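Local structure of sugar-binding transcriptional regulator, LacI family (Enterococcus faecalis, 3CS3) at residues A16-S21 against L64-P69; G29-L34 against Y39-C44; D87-T90 against R96-L99; A106-E111 against I257-I262; G191-V196 against P223-I228. The protein probably acts as a sugar-responsive, DNA-binding regulator of transcription, its sugar-binding portion having the two-lobed fold of periplasmic binding proteins. All coordinates share one frame; numbering follows the deposited sequence. Where two conformers were deposited one is given.

Interaction 1: residues A16-S21 against L64-P69; sequences ADYGGS and LDWTFP
Tyr18 and Trp66 meet rim to rim, neither ring lying over the face of the other. The phenol leads with its CE1 and OH corner, which comes up in plane against the pyrrole side of the indole: Tyr18 OH stands 3.2 Å from Trp66 CD1, and Tyr18 CE1 is 3.4 Å from Trp66 NE1. The two planes are inclined by only 25°, so the pair is neither an offset stack nor a T-shaped one. Trp66 has its CG between the backbone N and the carbonyl carbon (chi1 72°), and its indole is folded back over the next residue, the methyl CG2 of Thr67 sitting 3.6 Å above the centre of one indole face.

Alongside the aromatic pair, Ala16 CB rests 3.3 Å from Asp65 OD1. The same oxygen is gripped twice from within its own segment, by Thr67 OG1 at 2.6 Å and by Thr67 N at 3.2 Å, both arriving from one face of the carboxylate. The hydrogen bond from Thr67 N makes an Asx turn, set inside the type I turn from Asp65 to Phe68.

Both segments lie in the loops at the C-terminal ends of parallel strands 10-15 and 60-64, and such strand ends line the ligand cleft in periplasmic-binding-protein folds. A glycerol about 4 Å from the Tyr18 side chain, though probably from the crystallisation liquor, and the ring of Phe158 meeting Tyr18 are consistent with a pocket here. Across the contact the side chains meet by van der Waals contact of oxygen and carbon atoms; the bonds within 64-69 probably restrain the carboxylate's rotation and the loop's shape where Tyr18 meets it.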
# COMPACT_ATOMS: atom_id res chain seq x y z
N ALA A 16 0.68 9.53 -5.05
CA ALA A 16 1.84 9.34 -5.92
C ALA A 16 2.27 7.88 -6.05
O ALA A 16 2.99 7.52 -6.98
CB ALA A 16 2.99 10.18 -5.42
N ASP A 17 1.81 7.05 -5.11
CA ASP A 17 2.22 5.64 -4.98
C ASP A 17 3.72 5.37 -4.77
O ASP A 17 4.29 4.46 -5.37
CB ASP A 17 1.60 4.71 -6.04
CG ASP A 17 0.39 3.94 -5.51
OD1 ASP A 17 0.36 2.70 -5.70
OD2 ASP A 17 -0.51 4.56 -4.90
N TYR A 18 4.34 6.21 -3.94
CA TYR A 18 5.46 5.75 -3.13
C TYR A 18 4.90 5.38 -1.76
O TYR A 18 4.95 4.22 -1.36
CB TYR A 18 6.62 6.77 -3.03
CG TYR A 18 6.28 8.25 -3.02
CD1 TYR A 18 6.50 9.03 -4.16
CD2 TYR A 18 5.80 8.89 -1.87
CE1 TYR A 18 6.22 10.39 -4.16
CE2 TYR A 18 5.50 10.25 -1.87
CZ TYR A 18 5.71 10.99 -3.02
OH TYR A 18 5.42 12.34 -3.02
N GLY A 19 4.28 6.36 -1.11
CA GLY A 19 3.96 6.33 0.32
C GLY A 19 2.98 5.31 0.87
O GLY A 19 2.29 5.59 1.85
N GLY A 20 2.94 4.12 0.26
CA GLY A 20 2.07 3.02 0.70
C GLY A 20 2.39 2.51 2.09
O GLY A 20 1.65 1.69 2.65
N SER A 21 3.48 3.02 2.65
CA SER A 21 3.87 2.73 4.02
C SER A 21 3.06 3.59 5.01
O SER A 21 3.00 3.29 6.20
CB SER A 21 5.37 2.96 4.20
OG SER A 21 5.67 4.22 4.77
N LEU A 64 -1.85 14.47 -2.60
CA LEU A 64 -0.52 14.12 -2.10
C LEU A 64 0.26 13.44 -3.23
O LEU A 64 0.36 12.21 -3.28
CB LEU A 64 -0.63 13.24 -0.84
CG LEU A 64 0.60 12.66 -0.12
CD1 LEU A 64 1.86 13.52 -0.20
CD2 LEU A 64 0.26 12.39 1.33
N ASP A 65 0.81 14.26 -4.12
CA ASP A 65 1.50 13.78 -5.32
C ASP A 65 2.35 14.92 -5.88
O ASP A 65 1.81 15.87 -6.43
CB ASP A 65 0.48 13.33 -6.37
CG ASP A 65 1.12 12.73 -7.62
OD1 ASP A 65 2.36 12.55 -7.68
OD2 ASP A 65 0.36 12.42 -8.56
N TRP A 66 3.67 14.79 -5.77
CA TRP A 66 4.60 15.84 -6.22
C TRP A 66 4.67 15.98 -7.75
O TRP A 66 5.10 17.02 -8.25
CB TRP A 66 6.01 15.61 -5.64
CG TRP A 66 6.73 14.45 -6.26
CD1 TRP A 66 6.59 13.14 -5.93
CD2 TRP A 66 7.69 14.50 -7.33
NE1 TRP A 66 7.40 12.36 -6.72
CE2 TRP A 66 8.08 13.16 -7.60
CE3 TRP A 66 8.24 15.53 -8.09
CZ2 TRP A 66 9.02 12.84 -8.59
CZ3 TRP A 66 9.18 15.21 -9.08
CH2 TRP A 66 9.56 13.87 -9.32
N THR A 67 4.25 14.95 -8.47
CA THR A 67 4.21 14.98 -9.94
C THR A 67 2.94 15.65 -10.48
O THR A 67 2.88 15.96 -11.67
CB THR A 67 4.31 13.58 -10.56
OG1 THR A 67 3.19 12.79 -10.17
CG2 THR A 67 5.60 12.89 -10.13
N PHE A 68 1.95 15.85 -9.62
CA PHE A 68 0.75 16.61 -9.96
C PHE A 68 1.17 18.08 -9.98
O PHE A 68 1.52 18.63 -8.94
CB PHE A 68 -0.34 16.36 -8.91
CG PHE A 68 -1.76 16.63 -9.38
CD1 PHE A 68 -2.74 15.68 -9.19
CD2 PHE A 68 -2.11 17.84 -9.98
CE1 PHE A 68 -4.05 15.91 -9.60
CE2 PHE A 68 -3.42 18.08 -10.40
CZ PHE A 68 -4.39 17.12 -10.20
N PRO A 69 1.17 18.71 -11.18
CA PRO A 69 1.71 20.07 -11.33
C PRO A 69 0.82 21.11 -10.69
O PRO A 69 -0.40 21.02 -10.81
CB PRO A 69 1.74 20.27 -12.86
CG PRO A 69 1.51 18.91 -13.44
CD PRO A 69 0.65 18.20 -12.45

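Interaction 2: residues G29-L34 against Y39-C44; sequences GIKKGL and YEMIVC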
# COMPACT_ATOMS: atom_id res chain seq x y z
N GLY A 29 -8.27 7.54 7.54
CA GLY A 29 -8.59 8.79 8.21
C GLY A 29 -9.41 9.71 7.33
O GLY A 29 -10.34 10.37 7.82
N ILE A 30 -9.06 9.78 6.05
CA ILE A 30 -9.84 10.52 5.05
C ILE A 30 -11.26 9.95 4.97
O ILE A 30 -12.24 10.70 5.13
CB ILE A 30 -9.16 10.53 3.65
CG1 ILE A 30 -7.82 11.29 3.69
CG2 ILE A 30 -10.04 11.20 2.62
CD1 ILE A 30 -7.04 11.30 2.36
N LYS A 31 -11.36 8.63 4.78
CA LYS A 31 -12.64 7.91 4.75
C LYS A 31 -13.56 8.20 5.93
O LYS A 31 -14.74 8.51 5.73
CB LYS A 31 -12.41 6.40 4.68
CG LYS A 31 -12.63 5.78 3.31
CD LYS A 31 -12.28 4.29 3.30
CE LYS A 31 -13.04 3.48 4.36
NZ LYS A 31 -14.48 3.25 4.02
N LYS A 32 -13.01 8.11 7.14
CA LYS A 32 -13.78 8.30 8.37
C LYS A 32 -14.25 9.75 8.51
O LYS A 32 -15.38 9.99 8.95
CB LYS A 32 -12.96 7.87 9.60
CG LYS A 32 -13.80 7.45 10.81
CD LYS A 32 -14.04 8.60 11.80
CE LYS A 32 -14.93 8.18 12.97
NZ LYS A 32 -16.37 8.04 12.59
N GLY A 33 -13.40 10.69 8.12
CA GLY A 33 -13.73 12.10 8.19
C GLY A 33 -14.79 12.50 7.18
O GLY A 33 -15.65 13.33 7.46
N LEU A 34 -14.72 11.89 6.00
CA LEU A 34 -15.67 12.17 4.93
C LEU A 34 -17.04 11.52 5.16
O LEU A 34 -18.06 12.11 4.81
CB LEU A 34 -15.11 11.74 3.57
CG LEU A 34 -13.94 12.55 2.99
CD1 LEU A 34 -13.53 11.97 1.64
CD2 LEU A 34 -14.30 14.01 2.84
N TYR A 39 -19.83 11.92 2.61
CA TYR A 39 -18.98 11.96 1.42
C TYR A 39 -18.23 10.65 1.27
O TYR A 39 -18.02 9.92 2.23
CB TYR A 39 -18.01 13.13 1.48
CG TYR A 39 -18.53 14.39 0.84
CD1 TYR A 39 -17.97 14.87 -0.35
CD2 TYR A 39 -19.58 15.11 1.40
CE1 TYR A 39 -18.45 16.04 -0.95
CE2 TYR A 39 -20.06 16.28 0.81
CZ TYR A 39 -19.49 16.73 -0.36
OH TYR A 39 -19.98 17.89 -0.95
N GLU A 40 -17.85 10.36 0.03
CA GLU A 40 -17.02 9.20 -0.26
C GLU A 40 -15.80 9.62 -1.07
O GLU A 40 -15.70 10.75 -1.54
CB GLU A 40 -17.82 8.14 -1.01
CG GLU A 40 -18.67 7.26 -0.11
CD GLU A 40 -19.35 6.13 -0.86
OE1 GLU A 40 -19.77 6.35 -2.02
OE2 GLU A 40 -19.47 5.03 -0.28
N MET A 41 -14.88 8.68 -1.24
CA MET A 41 -13.62 9.01 -1.85
C MET A 41 -13.24 8.03 -2.96
O MET A 41 -13.54 6.85 -2.88
CB MET A 41 -12.55 9.16 -0.76
CG MET A 41 -11.32 8.30 -0.89
SD MET A 41 -10.64 8.04 0.75
CE MET A 41 -10.08 6.34 0.59
N ILE A 42 -12.64 8.56 -4.02
CA ILE A 42 -11.93 7.71 -4.97
C ILE A 42 -10.46 8.08 -4.98
O ILE A 42 -10.10 9.26 -4.83
CB ILE A 42 -12.54 7.73 -6.40
CG1 ILE A 42 -12.65 9.15 -6.94
CG2 ILE A 42 -13.89 7.03 -6.39
CD1 ILE A 42 -11.95 9.34 -8.27
N VAL A 43 -9.61 7.08 -5.14
CA VAL A 43 -8.17 7.28 -5.10
C VAL A 43 -7.61 7.05 -6.50
O VAL A 43 -7.92 6.05 -7.13
CB VAL A 43 -7.50 6.35 -4.08
CG1 VAL A 43 -5.99 6.59 -4.02
CG2 VAL A 43 -8.11 6.53 -2.70
N CYS A 44 -6.81 8.00 -6.97
CA CYS A 44 -6.16 7.89 -8.27
C CYS A 44 -4.66 8.07 -8.16
O CYS A 44 -4.19 8.91 -7.39
CB CYS A 44 -6.74 8.90 -9.26
SG CYS A 44 -8.48 8.61 -9.58
O HOH W 1 -16.09 8.16 3.26
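Met41 reaches from strand 40-45 to helix 23-35 and there touches three helix residues, closing the second half of a beta-alpha-beta unit made of strand 10-15, this helix and this strand. Its sulfur SD lies 3.7 Å from Ile30 CG2, its terminal CE lies 3.8 Å from Lys31 CG, and its CB takes the methyl CD1 of Leu34 at 3.8 Å. In each case the side chains cross at about a right angle. Leu34 divides its branches between two partners, CD1 going to Met41 and CD2 to Tyr39 CB at 4.0 Å.

Behind this first shell, the short helix and strand segments run roughly antiparallel (152°), with their axes 8.1 Å apart. Tyr39 starts toward the helix, but its ring leads away to Ile244 and Met247 of helix 232-247. Along the outer edge of the strand the dimer begins: Val43 and Cys44 pair antiparallel with a strand of the second subunit, so the sheet continues across the interface, and Glu40 OE1 forms a salt bridge with Lys48 of that subunit.

The turn from helix to strand is fastened by backbone. Tyr39 N donates to Leu34 O at 2.8 Å, reaching it from well above the carbonyl plane at an N-H...O angle of 159°, and one water donates to both Lys31 O and Tyr39 O, 2.8 Å from each.

Interaction 3: residues D87-T90 against R96-L99; sequences DRTT and RQVL. With SO4 (sulfate ion), chain E; SO4 (sulfate ion), chain B.
Gln97 sends its amide oxygen across to the loop, where Gln97 OE1 accepts the backbone N-H of Thr90 at 2.8 Å. The bond is straight at the hydrogen (163°), yet the donor sits 39° out of the amide's carbonyl plane. With CG anti to its own carbonyl carbon (chi1 -50°) and the chain extended beyond, Gln97 also lays its CG 3.8 Å from the methyl CG2 of Thr90. Leu99, two residues along the same side, brings CD2 3.4 Å from Arg88 O and CD1 3.9 Å from Thr89 CG2.

The loop bearing 87-90 joins two neighbouring parallel strands of the large sheet, 82-85 and 95-100, and Gln97 and Leu99 meet it as it passes alongside the second. On the side of the loop turned from the strand, Arg88 grips Asp87 side-on, NE to OD1 and NH1 to OD2, the latter a salt bridge of 2.6 Å; Asp87 OD2 also accepts from Asp65 N, and Arg88 NH2 bonds to Phe68 O and Thr70 OG1. Arg96 turns away from the loop and lies edge-on between two sulfates, probably from the crystallisation liquor; its NH2 bonds to both, and Arg96 NH1 reaches O3 of the chain B sulfate at 2.8 Å.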
# COMPACT_ATOMS: atom_id res chain seq x y z
N ASP A 87 1.07 18.38 0.23
CA ASP A 87 2.41 18.18 -0.32
C ASP A 87 3.15 19.45 -0.71
O ASP A 87 4.30 19.38 -1.14
CB ASP A 87 2.33 17.23 -1.53
CG ASP A 87 1.44 17.76 -2.66
OD1 ASP A 87 0.79 18.82 -2.50
OD2 ASP A 87 1.39 17.12 -3.72
N ARG A 88 2.48 20.60 -0.57
CA ARG A 88 3.01 21.89 -1.02
C ARG A 88 2.28 23.06 -0.37
O ARG A 88 1.22 22.88 0.23
CB ARG A 88 2.92 22.02 -2.54
CG ARG A 88 1.52 22.23 -3.08
CD ARG A 88 1.45 21.87 -4.55
NE ARG A 88 1.39 20.43 -4.73
CZ ARG A 88 1.47 19.82 -5.91
NH1 ARG A 88 1.39 18.50 -5.97
NH2 ARG A 88 1.63 20.52 -7.02
N THR A 89 2.86 24.26 -0.49
CA THR A 89 2.21 25.48 -0.01
C THR A 89 1.50 26.20 -1.15
O THR A 89 1.84 26.02 -2.32
CB THR A 89 3.19 26.48 0.65
OG1 THR A 89 4.22 26.83 -0.27
CG2 THR A 89 3.80 25.89 1.91
N THR A 90 0.52 27.02 -0.79
CA THR A 90 -0.31 27.71 -1.77
C THR A 90 -0.78 29.04 -1.20
O THR A 90 -0.74 29.27 0.01
CB THR A 90 -1.52 26.83 -2.17
OG1 THR A 90 -2.22 27.46 -3.25
CG2 THR A 90 -2.46 26.63 -0.99
N ARG A 96 -6.44 24.88 0.38
CA ARG A 96 -5.89 24.90 1.73
C ARG A 96 -4.79 23.86 1.88
O ARG A 96 -4.66 22.98 1.04
CB ARG A 96 -6.98 24.66 2.77
CG ARG A 96 -8.02 25.76 2.82
CD ARG A 96 -7.42 27.12 3.23
NE ARG A 96 -8.51 28.06 3.46
CZ ARG A 96 -9.01 28.88 2.54
NH1 ARG A 96 -8.49 28.90 1.32
NH2 ARG A 96 -10.02 29.67 2.83
N GLN A 97 -4.01 23.97 2.96
CA GLN A 97 -2.86 23.08 3.20
C GLN A 97 -3.02 22.31 4.49
O GLN A 97 -3.35 22.89 5.52
CB GLN A 97 -1.56 23.88 3.30
CG GLN A 97 -1.30 24.88 2.20
CD GLN A 97 -0.32 25.96 2.62
OE1 GLN A 97 -0.14 26.95 1.92
NE2 GLN A 97 0.31 25.79 3.79
N VAL A 98 -2.78 21.00 4.44
CA VAL A 98 -2.56 20.22 5.66
C VAL A 98 -1.22 19.50 5.51
O VAL A 98 -1.13 18.44 4.91
CB VAL A 98 -3.71 19.21 5.98
CG1 VAL A 98 -3.48 18.58 7.35
CG2 VAL A 98 -5.06 19.89 5.95
N LEU A 99 -0.18 20.11 6.07
CA LEU A 99 1.19 19.69 5.80
C LEU A 99 1.86 19.05 7.02
O LEU A 99 1.49 19.35 8.15
CB LEU A 99 2.03 20.88 5.34
CG LEU A 99 1.51 21.72 4.17
CD1 LEU A 99 2.48 22.84 3.87
CD2 LEU A 99 1.29 20.87 2.92
S SO4 E . -10.07 30.45 6.24
O1 SO4 E . -8.68 29.99 6.19
O2 SO4 E . -10.93 29.48 5.58
O3 SO4 E . -10.49 30.59 7.63
O4 SO4 E . -10.16 31.73 5.56
S SO4 B . -11.23 30.95 -0.20
O1 SO4 B . -11.64 32.10 -1.01
O2 SO4 B . -11.72 29.73 -0.83
O3 SO4 B . -9.77 30.93 -0.12
O4 SO4 B . -11.79 31.07 1.14

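Interaction 4: residues A106-E111 against I257-I262; sequences ATQAIE and IYTRFI. With SO4 (sulfate ion), chain C.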
# COMPACT_ATOMS: atom_id res chain seq x y z
N ALA A 106 12.69 17.02 10.73
CA ALA A 106 14.09 16.95 10.33
C ALA A 106 15.02 17.45 11.43
O ALA A 106 16.12 16.91 11.58
CB ALA A 106 14.32 17.73 9.03
N THR A 107 14.58 18.44 12.21
CA THR A 107 15.34 18.94 13.37
C THR A 107 15.50 17.85 14.43
O THR A 107 16.59 17.66 14.96
CB THR A 107 14.69 20.19 14.01
OG1 THR A 107 14.69 21.26 13.07
CG2 THR A 107 15.43 20.65 15.25
N GLN A 108 14.42 17.13 14.70
CA GLN A 108 14.45 16.04 15.68
C GLN A 108 15.33 14.87 15.25
O GLN A 108 15.96 14.23 16.09
CB GLN A 108 13.03 15.58 16.00
CG GLN A 108 12.30 16.51 16.98
CD GLN A 108 10.81 16.20 17.09
OE1 GLN A 108 10.33 15.80 18.15
NE2 GLN A 108 10.09 16.38 15.99
N ALA A 109 15.39 14.60 13.94
CA ALA A 109 16.23 13.52 13.43
C ALA A 109 17.69 13.92 13.41
O ALA A 109 18.56 13.15 13.82
CB ALA A 109 15.79 13.12 12.05
N ILE A 110 17.96 15.13 12.93
CA ILE A 110 19.32 15.60 12.75
C ILE A 110 20.00 15.95 14.09
O ILE A 110 21.23 15.94 14.19
CB ILE A 110 19.36 16.76 11.71
CG1 ILE A 110 20.58 16.62 10.80
CG2 ILE A 110 19.27 18.12 12.37
CD1 ILE A 110 20.37 15.61 9.67
N GLU A 111 19.18 16.20 15.12
CA GLU A 111 19.62 16.41 16.49
C GLU A 111 20.26 15.15 17.06
O GLU A 111 21.16 15.24 17.89
CB GLU A 111 18.41 16.75 17.35
CG GLU A 111 18.68 17.51 18.63
CD GLU A 111 17.40 17.98 19.29
OE1 GLU A 111 16.63 17.12 19.78
OE2 GLU A 111 17.17 19.21 19.33
N ILE A 257 0.74 19.04 10.80
CA ILE A 257 0.70 17.78 11.53
C ILE A 257 2.06 17.61 12.21
O ILE A 257 3.09 17.57 11.54
CB ILE A 257 0.36 16.60 10.58
CG1 ILE A 257 -1.05 16.77 9.98
CG2 ILE A 257 0.54 15.23 11.27
CD1 ILE A 257 -2.21 16.75 10.99
N TYR A 258 2.05 17.51 13.53
CA TYR A 258 3.30 17.56 14.30
C TYR A 258 3.89 16.19 14.55
O TYR A 258 3.19 15.18 14.51
CB TYR A 258 3.15 18.43 15.56
CG TYR A 258 2.91 19.88 15.20
CD1 TYR A 258 3.97 20.68 14.79
CD2 TYR A 258 1.63 20.44 15.21
CE1 TYR A 258 3.78 22.01 14.42
CE2 TYR A 258 1.42 21.77 14.84
CZ TYR A 258 2.50 22.55 14.45
OH TYR A 258 2.33 23.87 14.08
N THR A 259 5.20 16.17 14.78
CA THR A 259 5.99 14.94 14.76
C THR A 259 6.75 14.66 16.06
O THR A 259 6.89 15.54 16.92
CB THR A 259 7.03 14.97 13.61
OG1 THR A 259 7.94 16.06 13.82
CG2 THR A 259 6.36 15.13 12.24
N ARG A 260 7.23 13.43 16.18
CA ARG A 260 8.09 13.01 17.29
C ARG A 260 9.10 11.97 16.81
O ARG A 260 8.82 11.21 15.88
CB ARG A 260 7.26 12.47 18.46
CG ARG A 260 6.64 11.09 18.26
CD ARG A 260 5.54 10.81 19.28
NE ARG A 260 5.35 9.37 19.49
CZ ARG A 260 4.56 8.59 18.76
NH1 ARG A 260 3.86 9.09 17.74
NH2 ARG A 260 4.46 7.29 19.04
N PHE A 261 10.27 11.95 17.43
CA PHE A 261 11.28 10.93 17.14
C PHE A 261 10.96 9.64 17.90
O PHE A 261 10.59 9.68 19.07
CB PHE A 261 12.70 11.45 17.48
CG PHE A 261 13.77 10.39 17.41
CD1 PHE A 261 14.17 9.87 16.18
CD2 PHE A 261 14.38 9.91 18.57
CE1 PHE A 261 15.16 8.88 16.11
CE2 PHE A 261 15.37 8.93 18.50
CZ PHE A 261 15.76 8.41 17.27
N ILE A 262 11.09 8.51 17.22
CA ILE A 262 10.90 7.21 17.84
C ILE A 262 12.21 6.44 17.73
O ILE A 262 12.68 6.17 16.62
CB ILE A 262 9.75 6.40 17.17
CG1 ILE A 262 8.39 7.07 17.44
CG2 ILE A 262 9.75 4.93 17.65
CD1 ILE A 262 7.20 6.16 17.23
S SO4 C . -0.86 25.07 12.95
O1 SO4 C . -0.03 25.02 14.14
O2 SO4 C . -1.96 26.02 13.14
O3 SO4 C . -0.08 25.49 11.79
O4 SO4 C . -1.38 23.73 12.75
O HOH W 2 10.53 13.44 19.64
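The flat amide of Gln108 lies against the chain of Thr259 and Arg260, its two ends doing different work. Gln108 NE2 donates to Thr259 O in a long, weak bond of 3.4 Å and also comes 3.1 Å from Thr259 OG1, although its stronger partner is Gly104 O, one turn back in its own helix. The oxygen end faces Arg260 CA, with Gln108 OE1 3.7 Å away. Of the other flat groups, the Arg260 guanidinium has Ile262 CG1 4.0 Å above one face, offset toward the rim. The Tyr258 ring holds a sulfate oxygen at its edge, in plane, and Tyr258 OH donates to that O1 at 2.6 Å; the ion, probably from the crystallisation liquor, is also bound by His256 N.

Gln108 reaches the strand because CG stands anti to the carbonyl carbon (chi1 -79°) and the chain is extended from there. A water completes the link, donating to Gln108 OE1 at 2.8 Å and accepting from Phe261 N at 2.7 Å, while CB of Gln108 lies 4.4 Å from CB of Phe261.

The contact sets helix 102-115 on the broken strand 255-262, which lies between 95-100 and 227-229 in the large sheet. Gln108 thus joins the strand through one weak direct bond and one bridging water, while its amide N-H is held more firmly by Gly104 O of its own helix.

Interaction 5: residues G191-V196 against P223-I228; sequences GVYKYV and PRLATI
Helix 186-196, which packs on the smaller, four-stranded parallel sheet, is tied through Tyr193 to the loop leading into strand 227-229 of the larger sheet. Tyr193 OH donates to Pro223 O at 2.7 Å. The hydroxyl approaches with a C=O...O angle of 145° and stands 34° out of the carbonyl plane. The phenol thus comes end-on to the loop, with Pro223 O and Leu225 CD1 at its edge, near the ring plane. Off that plane, Pro223 CD sits 4.1 Å from Tyr193 CE2; on the other side of the ring, Tyr193 CE1 is 4.0 Å from Leu225 CD1. Leu225 has CG anti to its backbone N (chi1 174°), which puts CD1 beside CE1; the two side chains cross obliquely. The hydroxyl of Tyr193 also lies 3.9 Å from Leu225 CB.

Pro223 follows a cis peptide bond. Arg224, between the two contact residues, starts away from the helix and has its main polar partner in Asn214 OD1. Around the phenol lie Met203, Val221, Ser266 and Ile209, the last of which also touches Leu225.

Buried among these largely apolar groups, the tyrosine hydroxyl would be costly to leave without a partner, and a single short bond to a loop carbonyl supplies one. The bond also gives Pro223 O a donor, so the helix and the loop are joined at one polar point within a largely apolar interface.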
# COMPACT_ATOMS: atom_id res chain seq x y z
N GLY A 191 14.84 0.16 1.62
CA GLY A 191 15.74 -0.08 0.49
C GLY A 191 17.20 -0.20 0.89
O GLY A 191 17.92 -1.03 0.33
N VAL A 192 17.63 0.60 1.86
CA VAL A 192 18.98 0.52 2.40
C VAL A 192 19.18 -0.81 3.15
O VAL A 192 20.19 -1.48 2.95
CB VAL A 192 19.35 1.76 3.29
CG1 VAL A 192 20.72 1.60 3.94
CG2 VAL A 192 19.32 3.03 2.46
N TYR A 193 18.20 -1.18 3.98
CA TYR A 193 18.18 -2.50 4.65
C TYR A 193 18.35 -3.66 3.67
O TYR A 193 19.13 -4.58 3.93
CB TYR A 193 16.87 -2.71 5.41
CG TYR A 193 16.83 -2.19 6.83
CD1 TYR A 193 16.76 -0.82 7.09
CD2 TYR A 193 16.83 -3.06 7.90
CE1 TYR A 193 16.71 -0.34 8.39
CE2 TYR A 193 16.78 -2.59 9.21
CZ TYR A 193 16.72 -1.23 9.44
OH TYR A 193 16.67 -0.76 10.73
N LYS A 194 17.62 -3.60 2.55
CA LYS A 194 17.69 -4.62 1.50
C LYS A 194 19.10 -4.87 0.99
O LYS A 194 19.55 -6.02 0.96
CB LYS A 194 16.77 -4.26 0.32
CG LYS A 194 15.52 -5.11 0.20
CD LYS A 194 14.37 -4.65 1.09
CE LYS A 194 13.16 -5.56 0.91
NZ LYS A 194 11.87 -4.89 1.24
N TYR A 195 19.81 -3.81 0.62
CA TYR A 195 21.17 -3.92 0.10
C TYR A 195 22.19 -4.36 1.15
O TYR A 195 23.10 -5.13 0.85
CB TYR A 195 21.63 -2.62 -0.58
CG TYR A 195 22.98 -2.74 -1.25
CD1 TYR A 195 24.14 -2.30 -0.62
CD2 TYR A 195 23.10 -3.33 -2.51
CE1 TYR A 195 25.38 -2.42 -1.23
CE2 TYR A 195 24.33 -3.46 -3.13
CZ TYR A 195 25.47 -3.00 -2.48
OH TYR A 195 26.69 -3.13 -3.09
N VAL A 196 22.02 -3.87 2.38
CA VAL A 196 22.93 -4.20 3.49
C VAL A 196 22.81 -5.68 3.89
O VAL A 196 23.78 -6.30 4.34
CB VAL A 196 22.76 -3.21 4.68
CG1 VAL A 196 23.48 -3.68 5.93
CG2 VAL A 196 23.26 -1.83 4.28
N PRO A 223 17.52 -4.47 12.84
CA PRO A 223 16.86 -3.96 14.05
C PRO A 223 15.81 -2.89 13.75
O PRO A 223 15.69 -2.47 12.60
CB PRO A 223 18.02 -3.35 14.83
CG PRO A 223 18.94 -2.84 13.77
CD PRO A 223 18.81 -3.79 12.61
N ARG A 224 15.04 -2.48 14.77
CA ARG A 224 13.93 -1.52 14.60
C ARG A 224 14.42 -0.19 14.04
O ARG A 224 15.37 0.42 14.54
CB ARG A 224 13.16 -1.35 15.93
CG ARG A 224 12.63 0.05 16.26
CD ARG A 224 11.13 0.21 16.14
NE ARG A 224 10.73 0.98 14.96
CZ ARG A 224 9.64 1.73 14.87
NH1 ARG A 224 8.81 1.85 15.90
NH2 ARG A 224 9.36 2.37 13.74
N LEU A 225 13.77 0.23 12.95
CA LEU A 225 14.15 1.46 12.26
C LEU A 225 13.73 2.69 13.06
O LEU A 225 12.54 2.97 13.22
CB LEU A 225 13.54 1.49 10.85
CG LEU A 225 13.71 2.77 10.01
CD1 LEU A 225 15.17 3.09 9.73
CD2 LEU A 225 12.94 2.64 8.72
N ALA A 226 14.74 3.40 13.57
CA ALA A 226 14.56 4.71 14.21
C ALA A 226 13.99 5.68 13.18
O ALA A 226 14.41 5.68 12.02
CB ALA A 226 15.88 5.22 14.76
N THR A 227 13.02 6.48 13.60
CA THR A 227 12.18 7.19 12.64
C THR A 227 11.46 8.38 13.24
O THR A 227 11.45 8.56 14.46
CB THR A 227 11.13 6.22 11.99
OG1 THR A 227 10.44 6.88 10.93
CG2 THR A 227 10.12 5.73 13.04
N ILE A 228 10.86 9.18 12.37
CA ILE A 228 10.03 10.31 12.78
C ILE A 228 8.56 9.96 12.56
O ILE A 228 8.14 9.66 11.44
CB ILE A 228 10.40 11.60 12.02
CG1 ILE A 228 11.91 11.91 12.14
CG2 ILE A 228 9.54 12.75 12.48
CD1 ILE A 228 12.39 12.31 13.54

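How the interactions relate
Interaction 2 lies between the two halves of interaction 1 along the chain; interactions 3 and 4 follow, with interaction 5 between the halves of 4. The large mixed sheet carries interactions 2 to 5, from the dimer-edge strand 40-45 to 227-229 at its other end; the centres of interactions 2 and 5 are about 31 Å apart. Interaction 1 touches interaction 3, Asp65 N bonding to Asp87 OD2 and Phe68 O to Arg88 NH2. Interaction 3 meets interaction 4 through neighbouring strands 95-100 and 255-262, and interaction 4 meets interaction 5 through 255-262 and 227-229. Interactions 1, 3, 4 and 5 thus form a touching series from the lobe whose sheet edge pairs with the second subunit, at the probable ligand cleft, to the other lobe.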